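Local coordinates for protein SusD homolog (PDB 3SGH) that probably binds glycans at the cell surface for uptake, as a SusD-like outer membrane lipoprotein of Bacteroides thetaiotaomicron, at residues Asn263-Pro268 with Leu350-Phe355; Asp362-Ala367 with Ile393-Glu398. All blocks are in the same frame, centred on the assembly; numbering follows the deposited sequence. Where two conformers were deposited one is given.

How the contacts relate
Contact 1 joins the turn 263-268, which leads into helix 267-270, to the end of helix 340-354. Contact 2 joins the end of helix 360-364 to the loop before helix 403-417. The two follow in series along the chain, and helices 340-354 and 360-364 are consecutive. Their centres lie about 15 Å apart on the same side of the chain's centre. They touch through Tyr363 of contact 2, which packs on Pro265, Arg266 and Phe352 of contact 1. Its OH lies 2.7 Å from Asp264 OD2, a probable but weak hydrogen bond. The two contacts thus form one continuous packed region of this SusD-like protein, whose regular structure is mostly helix.

Contact 1 of 2, residues Asn263-Pro268 with Leu350-Phe355; sequences NDPRRP and LSFEEF
Arg266 reaches across to Ser351 and Phe352 at the end of helix 340-354. The polar part is one hydrogen bond, from Arg266 NH1 to Ser351 OG at 2.8 Å. Ser351 OG lies in the guanidinium plane, anti to its own backbone N (chi1 175°). Asp264 to Arg267 form a type I beta turn leading into helix 267-270. Here Asp264 holds the same guanidinium side-on. Arg266 NE gives a nearly straight bond to Asp264 OD1 at 2.9 Å, and Arg266 NH2 bonds Asp264 OD2. Asp264 OD1 also makes a capping bond, accepting from Arg266 N through its anti lone pair. The second part is packing on the Phe352 ring. Its CE1 lies over the centre of one guanidinium face, 3.6 Å from Arg266 CZ, with the two planes 41° apart. Apolar Pro265 CG approaches the same ring obliquely, 3.6 Å from Phe352 CE2. An alanine in place of Arg266 would probably leave the Asp264 carboxylate without its ion-pair mate and open a gap beside the Phe352 ring. Gln413 of helix 403-417 takes a second bond from Arg266 NH2. Ile416 of that helix and Met259 of helix 253-261 pack on Arg266, while Tyr363 of helix 360-364 meets the Phe352 ring.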
ATOM      1  N   ASN A 263       7.778  21.690  -6.515  1.00 17.85           N
ATOM      2  CA  ASN A 263       6.967  22.763  -5.900  1.00 19.18           C
ATOM      3  C   ASN A 263       5.516  22.338  -5.824  1.00 18.95           C
ATOM      4  O   ASN A 263       4.618  23.091  -6.144  1.00 18.81           O
ATOM      5  CB  ASN A 263       7.131  24.080  -6.682  1.00 20.10           C
ATOM      6  CG  ASN A 263       8.557  24.576  -6.647  1.00 22.38           C
ATOM      7  OD1 ASN A 263       9.173  24.568  -5.590  1.00 26.07           O
ATOM      8  ND2 ASN A 263       9.078  24.994  -7.791  1.00 27.72           N
ATOM      9  N   ASP A 264       5.311  21.103  -5.362  1.00 17.80           N
ATOM     10  CA  ASP A 264       4.023  20.415  -5.507  1.00 16.95           C
ATOM     11  C   ASP A 264       2.971  21.055  -4.623  1.00 17.39           C
ATOM     12  O   ASP A 264       3.135  21.102  -3.396  1.00 17.20           O
ATOM     13  CB  ASP A 264       4.190  18.919  -5.168  1.00 16.45           C
ATOM     14  CG  ASP A 264       3.065  18.053  -5.690  1.00 15.55           C
ATOM     15  OD1 ASP A 264       1.858  18.351  -5.426  1.00 15.29           O
ATOM     16  OD2 ASP A 264       3.364  17.032  -6.358  1.00 16.18           O
ATOM     17  N   PRO A 265       1.878  21.509  -5.227  1.00 17.43           N
ATOM     18  CA  PRO A 265       0.866  22.188  -4.426  1.00 17.87           C
ATOM     19  C   PRO A 265       0.104  21.299  -3.474  1.00 17.30           C
ATOM     20  O   PRO A 265      -0.642  21.802  -2.639  1.00 18.64           O
ATOM     21  CB  PRO A 265      -0.096  22.785  -5.458  1.00 18.58           C
ATOM     22  CG  PRO A 265       0.325  22.347  -6.764  1.00 20.60           C
ATOM     23  CD  PRO A 265       1.592  21.558  -6.675  1.00 18.70           C
ATOM     24  N   ARG A 266       0.270  19.986  -3.597  1.00 16.82           N
ATOM     25  CA  ARG A 266      -0.317  19.095  -2.599  1.00 15.32           C
ATOM     26  C   ARG A 266       0.418  19.086  -1.271  1.00 15.39           C
ATOM     27  O   ARG A 266      -0.105  18.520  -0.319  1.00 14.63           O
ATOM     28  CB  ARG A 266      -0.410  17.682  -3.166  1.00 14.82           C
ATOM     29  CG  ARG A 266      -1.479  17.596  -4.253  1.00 15.75           C
ATOM     30  CD  ARG A 266      -1.348  16.248  -5.005  1.00 16.60           C
ATOM     31  NE  ARG A 266      -0.149  16.280  -5.819  1.00 14.49           N
ATOM     32  CZ  ARG A 266       0.098  15.433  -6.816  1.00 14.68           C
ATOM     33  NH1 ARG A 266      -0.748  14.422  -7.094  1.00 14.48           N
ATOM     34  NH2 ARG A 266       1.193  15.597  -7.529  1.00 14.30           N
ATOM     35  N   ARG A 267       1.625  19.663  -1.190  1.00 15.84           N
ATOM     36  CA  ARG A 267       2.380  19.650   0.058  1.00 15.69           C
ATOM     37  C   ARG A 267       1.571  20.062   1.307  1.00 15.70           C
ATOM     38  O   ARG A 267       1.556  19.301   2.283  1.00 15.02           O
ATOM     39  CB  ARG A 267       3.686  20.428  -0.063  1.00 16.06           C
ATOM     40  CG  ARG A 267       4.768  19.691  -0.922  1.00 15.63           C
ATOM     41  CD  ARG A 267       5.991  20.582  -1.145  1.00 15.45           C
ATOM     42  NE  ARG A 267       5.613  21.770  -1.897  1.00 17.19           N
ATOM     43  CZ  ARG A 267       6.400  22.805  -2.117  1.00 21.18           C
ATOM     44  NH1 ARG A 267       7.636  22.825  -1.607  1.00 21.22           N
ATOM     45  NH2 ARG A 267       5.951  23.844  -2.807  1.00 19.27           N
ATOM     46  N   PRO A 268       0.883  21.229   1.283  1.00 16.59           N
ATOM     47  CA  PRO A 268       0.115  21.633   2.462  1.00 16.37           C
ATOM     48  C   PRO A 268      -1.072  20.746   2.796  1.00 15.98           C
ATOM     49  O   PRO A 268      -1.559  20.785   3.952  1.00 15.86           O
ATOM     50  CB  PRO A 268      -0.360  23.056   2.134  1.00 17.86           C
ATOM     51  CG  PRO A 268      -0.252  23.182   0.664  1.00 18.71           C
ATOM     52  CD  PRO A 268       0.952  22.311   0.297  1.00 17.27           C
ATOM     53  N   LEU A 350      -7.351  13.935 -10.619  1.00 16.07           N
ATOM     54  CA  LEU A 350      -8.127  13.293  -9.553  1.00 15.41           C
ATOM     55  C   LEU A 350      -7.462  13.440  -8.193  1.00 16.37           C
ATOM     56  O   LEU A 350      -8.117  13.582  -7.176  1.00 16.90           O
ATOM     57  CB  LEU A 350      -8.327  11.788  -9.829  1.00 16.31           C
ATOM     58  CG  LEU A 350      -9.418  11.485 -10.848  1.00 17.34           C
ATOM     59  CD1 LEU A 350      -9.358   9.998 -11.048  1.00 16.29           C
ATOM     60  CD2 LEU A 350     -10.780  11.952 -10.326  1.00 17.14           C
ATOM     61  N   SER A 351      -6.141  13.352  -8.180  1.00 15.71           N
ATOM     62  CA  SER A 351      -5.370  13.435  -6.941  1.00 15.31           C
ATOM     63  C   SER A 351      -5.484  14.824  -6.355  1.00 16.01           C
ATOM     64  O   SER A 351      -5.697  14.992  -5.147  1.00 16.19           O
ATOM     65  CB  SER A 351      -3.905  13.148  -7.277  1.00 15.67           C
ATOM     66  OG  SER A 351      -3.096  13.317  -6.140  1.00 14.44           O
ATOM     67  N   PHE A 352      -5.313  15.841  -7.194  1.00 16.54           N
ATOM     68  CA  PHE A 352      -5.517  17.205  -6.760  1.00 16.68           C
ATOM     69  C   PHE A 352      -6.936  17.387  -6.245  1.00 17.15           C
ATOM     70  O   PHE A 352      -7.129  17.903  -5.154  1.00 17.67           O
ATOM     71  CB  PHE A 352      -5.286  18.210  -7.880  1.00 17.60           C
ATOM     72  CG  PHE A 352      -3.838  18.601  -8.089  1.00 17.85           C
ATOM     73  CD1 PHE A 352      -2.850  17.661  -8.349  1.00 18.16           C
ATOM     74  CD2 PHE A 352      -3.460  19.922  -8.050  1.00 19.80           C
ATOM     75  CE1 PHE A 352      -1.518  18.068  -8.571  1.00 16.69           C
ATOM     76  CE2 PHE A 352      -2.147  20.291  -8.310  1.00 19.18           C
ATOM     77  CZ  PHE A 352      -1.192  19.374  -8.546  1.00 20.45           C
ATOM     78  N   GLU A 353      -7.914  16.932  -7.034  1.00 16.52           N
ATOM     79  CA  GLU A 353      -9.297  17.051  -6.656  1.00 17.48           C
ATOM     80  C   GLU A 353      -9.604  16.366  -5.319  1.00 17.10           C
ATOM     81  O   GLU A 353     -10.309  16.920  -4.479  1.00 18.48           O
ATOM     82  CB  GLU A 353     -10.228  16.505  -7.759  1.00 16.57           C
ATOM     83  CG  GLU A 353     -11.680  16.839  -7.455  1.00 19.38           C
ATOM     84  CD  GLU A 353     -12.641  16.326  -8.514  1.00 26.54           C
ATOM     85  OE1 GLU A 353     -12.172  15.607  -9.438  1.00 26.22           O
ATOM     86  OE2 GLU A 353     -13.857  16.629  -8.387  1.00 28.72           O
ATOM     87  N   GLU A 354      -9.113  15.146  -5.151  1.00 16.88           N
ATOM     88  CA  GLU A 354      -9.326  14.379  -3.936  1.00 16.84           C
ATOM     89  C   GLU A 354      -8.946  15.172  -2.685  1.00 17.92           C
ATOM     90  O   GLU A 354      -9.625  15.064  -1.645  1.00 17.22           O
ATOM     91  CB  GLU A 354      -8.459  13.123  -3.982  1.00 16.79           C
ATOM     92  CG  GLU A 354      -8.691  12.119  -2.883  1.00 17.58           C
ATOM     93  CD  GLU A 354      -9.973  11.323  -3.095  1.00 21.29           C
ATOM     94  OE1 GLU A 354     -10.242  10.904  -4.253  1.00 19.43           O
ATOM     95  OE2 GLU A 354     -10.682  11.084  -2.094  1.00 20.80           O
ATOM     96  N   PHE A 355      -7.839  15.905  -2.776  1.00 18.71           N
ATOM     97  CA  PHE A 355      -7.312  16.671  -1.647  1.00 19.62           C
ATOM     98  C   PHE A 355      -7.700  18.149  -1.671  1.00 21.51           C
ATOM     99  O   PHE A 355      -7.229  18.899  -0.831  1.00 21.73           O
ATOM    100  CB  PHE A 355      -5.799  16.524  -1.595  1.00 19.57           C
ATOM    101  CG  PHE A 355      -5.360  15.238  -0.945  1.00 21.02           C
ATOM    102  CD1 PHE A 355      -5.302  14.048  -1.669  1.00 21.74           C
ATOM    103  CD2 PHE A 355      -5.053  15.206   0.406  1.00 23.52           C
ATOM    104  CE1 PHE A 355      -4.926  12.866  -1.057  1.00 22.38           C
ATOM    105  CE2 PHE A 355      -4.679  14.006   1.029  1.00 23.15           C
ATOM    106  CZ  PHE A 355      -4.624  12.833   0.299  1.00 23.01           C
TER

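Contact 2 of 2, residues Asp362-Ala367 with Ile393-Glu398; sequences DYLADA and ITIKWE
A CH-pi contact and a backbone hydrogen bond join the end of helix 360-364 to the irregular loop 393-398, within the SusD-like fold. Ile395 carries the apolar part, with its side chain at about a right angle to that of Tyr363. Its CD1 lies over one face of the Tyr363 ring, 3.7 Å from the centroid and 21° off the ring normal. Ile395 CG1 is anti to its own carbonyl carbon (chi1 -58°), whereas CG2 is anti to the backbone N. This sends the two branches apart. CG1 carries CD1 over the ring, while CG2 lies 3.7 Å from Tyr363 CE2 and also approaches the Tyr363 carbonyl oxygen. Asp366 packs obliquely against the same isoleucine, its CB 3.9 Å from Ile395 CD1.

The Tyr363 hydroxyl is bonded to Gln413 of helix 403-417. The carboxylate of Asp366 is held on its own side of the contact, by Ser369 OG and Thr368 N. Tyr344 of helix 340-354 bonds the Ile395 carbonyl oxygen, which ties the loop to a further helix.

The direct polar link is from Lys396 N to Asp366 O, at 3.0 Å. The donor stands above the carbonyl plane, 41° out of it. Lys396 CA makes a CA-H...O contact with Leu364 O at 3.4 Å. Two waters lie between the segments. One accepts from Ile395 N and lies 3.0 Å from Asp366 O, to which it may donate. The other is a bridge: it gives a proton to Leu364 O at 2.8 Å and accepts from Trp397 N.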
ATOM      1  N   ASP A 362      -1.382  23.967 -14.505  1.00 26.90           N
ATOM      2  CA  ASP A 362      -0.057  24.523 -14.588  1.00 27.43           C
ATOM      3  C   ASP A 362       0.978  23.513 -14.085  1.00 24.97           C
ATOM      4  O   ASP A 362       2.069  23.421 -14.632  1.00 24.39           O
ATOM      5  CB  ASP A 362       0.026  25.867 -13.838  1.00 29.50           C
ATOM      6  CG  ASP A 362      -0.704  27.021 -14.570  1.00 34.11           C
ATOM      7  OD1 ASP A 362      -1.280  26.853 -15.692  1.00 39.09           O
ATOM      8  OD2 ASP A 362      -0.701  28.124 -13.980  1.00 41.18           O
ATOM      9  N   TYR A 363       0.609  22.701 -13.088  1.00 23.46           N
ATOM     10  CA  TYR A 363       1.465  21.587 -12.673  1.00 21.84           C
ATOM     11  C   TYR A 363       1.768  20.636 -13.827  1.00 21.17           C
ATOM     12  O   TYR A 363       2.912  20.213 -14.025  1.00 20.77           O
ATOM     13  CB  TYR A 363       0.767  20.803 -11.536  1.00 21.02           C
ATOM     14  CG  TYR A 363       1.601  19.754 -10.854  1.00 18.87           C
ATOM     15  CD1 TYR A 363       2.547  20.105  -9.893  1.00 18.15           C
ATOM     16  CD2 TYR A 363       1.448  18.403 -11.141  1.00 19.64           C
ATOM     17  CE1 TYR A 363       3.316  19.131  -9.273  1.00 14.87           C
ATOM     18  CE2 TYR A 363       2.183  17.444 -10.505  1.00 18.60           C
ATOM     19  CZ  TYR A 363       3.117  17.793  -9.588  1.00 16.14           C
ATOM     20  OH  TYR A 363       3.831  16.774  -8.978  1.00 18.56           O
ATOM     21  N   LEU A 364       0.742  20.271 -14.589  1.00 20.52           N
ATOM     22  CA  LEU A 364       0.889  19.305 -15.651  1.00 20.59           C
ATOM     23  C   LEU A 364       1.655  19.873 -16.844  1.00 20.76           C
ATOM     24  O   LEU A 364       2.013  19.110 -17.767  1.00 22.48           O
ATOM     25  CB  LEU A 364      -0.491  18.805 -16.117  1.00 19.82           C
ATOM     26  CG  LEU A 364      -1.135  17.744 -15.205  1.00 20.61           C
ATOM     27  CD1 LEU A 364      -2.606  17.476 -15.582  1.00 20.19           C
ATOM     28  CD2 LEU A 364      -0.350  16.460 -15.300  1.00 20.25           C
ATOM     29  N   ALA A 365       1.816  21.188 -16.865  1.00 21.98           N
ATOM     30  CA  ALA A 365       2.579  21.890 -17.902  1.00 22.60           C
ATOM     31  C   ALA A 365       4.051  22.058 -17.506  1.00 23.70           C
ATOM     32  O   ALA A 365       4.842  22.645 -18.283  1.00 23.77           O
ATOM     33  CB  ALA A 365       1.968  23.273 -18.174  1.00 24.42           C
ATOM     34  N   ASP A 366       4.434  21.565 -16.333  1.00 22.59           N
ATOM     35  CA  ASP A 366       5.798  21.742 -15.836  1.00 22.29           C
ATOM     36  C   ASP A 366       6.760  20.749 -16.479  1.00 22.51           C
ATOM     37  O   ASP A 366       6.769  19.568 -16.146  1.00 21.58           O
ATOM     38  CB  ASP A 366       5.840  21.623 -14.310  1.00 22.09           C
ATOM     39  CG  ASP A 366       7.202  21.942 -13.731  1.00 21.27           C
ATOM     40  OD1 ASP A 366       8.235  21.734 -14.401  1.00 21.89           O
ATOM     41  OD2 ASP A 366       7.257  22.365 -12.547  1.00 22.42           O
ATOM     42  N   ALA A 367       7.577  21.238 -17.413  1.00 22.89           N
ATOM     43  CA  ALA A 367       8.546  20.399 -18.105  1.00 22.89           C
ATOM     44  C   ALA A 367       9.975  20.474 -17.519  1.00 22.97           C
ATOM     45  O   ALA A 367      10.863  19.796 -18.008  1.00 23.39           O
ATOM     46  CB  ALA A 367       8.592  20.799 -19.604  1.00 24.06           C
ATOM     47  N   ILE A 393      12.952  12.614 -13.236  1.00 18.21           N
ATOM     48  CA  ILE A 393      11.713  12.588 -14.014  1.00 17.93           C
ATOM     49  C   ILE A 393      10.902  13.866 -13.817  1.00 18.85           C
ATOM     50  O   ILE A 393      10.650  14.310 -12.693  1.00 18.04           O
ATOM     51  CB  ILE A 393      10.888  11.276 -13.752  1.00 18.64           C
ATOM     52  CG1 ILE A 393      10.007  10.893 -14.943  1.00 17.61           C
ATOM     53  CG2 ILE A 393      10.081  11.361 -12.460  1.00 18.31           C
ATOM     54  CD1 ILE A 393      10.806  10.454 -16.251  1.00 21.68           C
ATOM     55  N   THR A 394      10.476  14.464 -14.925  1.00 18.32           N
ATOM     56  CA  THR A 394       9.696  15.676 -14.897  1.00 18.76           C
ATOM     57  C   THR A 394       8.214  15.354 -15.002  1.00 18.65           C
ATOM     58  O   THR A 394       7.836  14.231 -15.307  1.00 18.50           O
ATOM     59  CB  THR A 394      10.123  16.610 -16.076  1.00 18.69           C
ATOM     60  OG1 THR A 394       9.985  15.904 -17.314  1.00 20.82           O
ATOM     61  CG2 THR A 394      11.573  17.066 -15.888  1.00 22.02           C
ATOM     62  N   ILE A 395       7.362  16.347 -14.772  1.00 19.04           N
ATOM     63  CA  ILE A 395       5.922  16.115 -14.692  1.00 17.90           C
ATOM     64  C   ILE A 395       5.190  16.046 -16.020  1.00 19.33           C
ATOM     65  O   ILE A 395       4.417  15.110 -16.272  1.00 18.45           O
ATOM     66  CB  ILE A 395       5.252  17.226 -13.858  1.00 18.79           C
ATOM     67  CG1 ILE A 395       5.847  17.295 -12.422  1.00 19.50           C
ATOM     68  CG2 ILE A 395       3.680  17.041 -13.827  1.00 18.37           C
ATOM     69  CD1 ILE A 395       5.724  18.680 -11.796  1.00 18.95           C
ATOM     70  N   LYS A 396       5.427  17.041 -16.884  1.00 19.67           N
ATOM     71  CA  LYS A 396       4.708  17.124 -18.166  0.50 20.53           C
ATOM     72  C   LYS A 396       4.895  15.861 -18.981  1.00 19.82           C
ATOM     73  O   LYS A 396       6.021  15.386 -19.161  1.00 19.71           O
ATOM     74  CB  LYS A 396       5.183  18.320 -19.003  0.50 21.02           C
ATOM     75  CG  LYS A 396       4.445  18.535 -20.346  0.50 23.55           C
ATOM     76  CD  LYS A 396       5.426  18.977 -21.437  0.50 26.78           C
ATOM     77  CE  LYS A 396       4.765  19.800 -22.545  0.50 27.67           C
ATOM     78  NZ  LYS A 396       3.510  19.192 -23.101  0.50 27.55           N
ATOM     79  N   TRP A 397       3.793  15.332 -19.479  1.00 19.82           N
ATOM     80  CA  TRP A 397       3.806  14.165 -20.339  1.00 21.29           C
ATOM     81  C   TRP A 397       4.552  14.457 -21.641  1.00 23.48           C
ATOM     82  O   TRP A 397       4.358  15.511 -22.255  1.00 23.23           O
ATOM     83  CB  TRP A 397       2.407  13.691 -20.672  1.00 20.51           C
ATOM     84  CG  TRP A 397       2.461  12.372 -21.354  1.00 20.54           C
ATOM     85  CD1 TRP A 397       2.429  12.134 -22.696  1.00 22.37           C
ATOM     86  CD2 TRP A 397       2.632  11.104 -20.726  1.00 20.91           C
ATOM     87  NE1 TRP A 397       2.549  10.791 -22.934  1.00 22.38           N
ATOM     88  CE2 TRP A 397       2.672  10.140 -21.734  1.00 21.77           C
ATOM     89  CE3 TRP A 397       2.734  10.688 -19.398  1.00 21.89           C
ATOM     90  CZ2 TRP A 397       2.828   8.801 -21.459  1.00 20.29           C
ATOM     91  CZ3 TRP A 397       2.882   9.367 -19.134  1.00 23.28           C
ATOM     92  CH2 TRP A 397       2.931   8.436 -20.149  1.00 22.84           C
ATOM     93  N   GLU A 398       5.418  13.518 -22.004  1.00 24.80           N
ATOM     94  CA  GLU A 398       6.208  13.594 -23.220  0.50 26.60           C
ATOM     95  C   GLU A 398       5.924  12.366 -24.087  1.00 27.39           C
ATOM     96  O   GLU A 398       6.320  11.265 -23.737  1.00 25.84           O
ATOM     97  CB  GLU A 398       7.683  13.662 -22.853  0.50 26.90           C
ATOM     98  CG  GLU A 398       8.014  14.779 -21.860  0.50 28.45           C
ATOM     99  CD  GLU A 398       9.493  15.012 -21.690  0.50 29.70           C
ATOM    100  OE1 GLU A 398      10.212  14.024 -21.421  0.50 32.90           O
ATOM    101  OE2 GLU A 398       9.924  16.188 -21.794  0.50 28.66           O
TER
HETATM  102  O   HOH W   1       1.110  16.675 -18.801  1.00 20.99           O
HETATM  103  O   HOH W   2       8.510  18.703 -13.900  1.00 19.28           O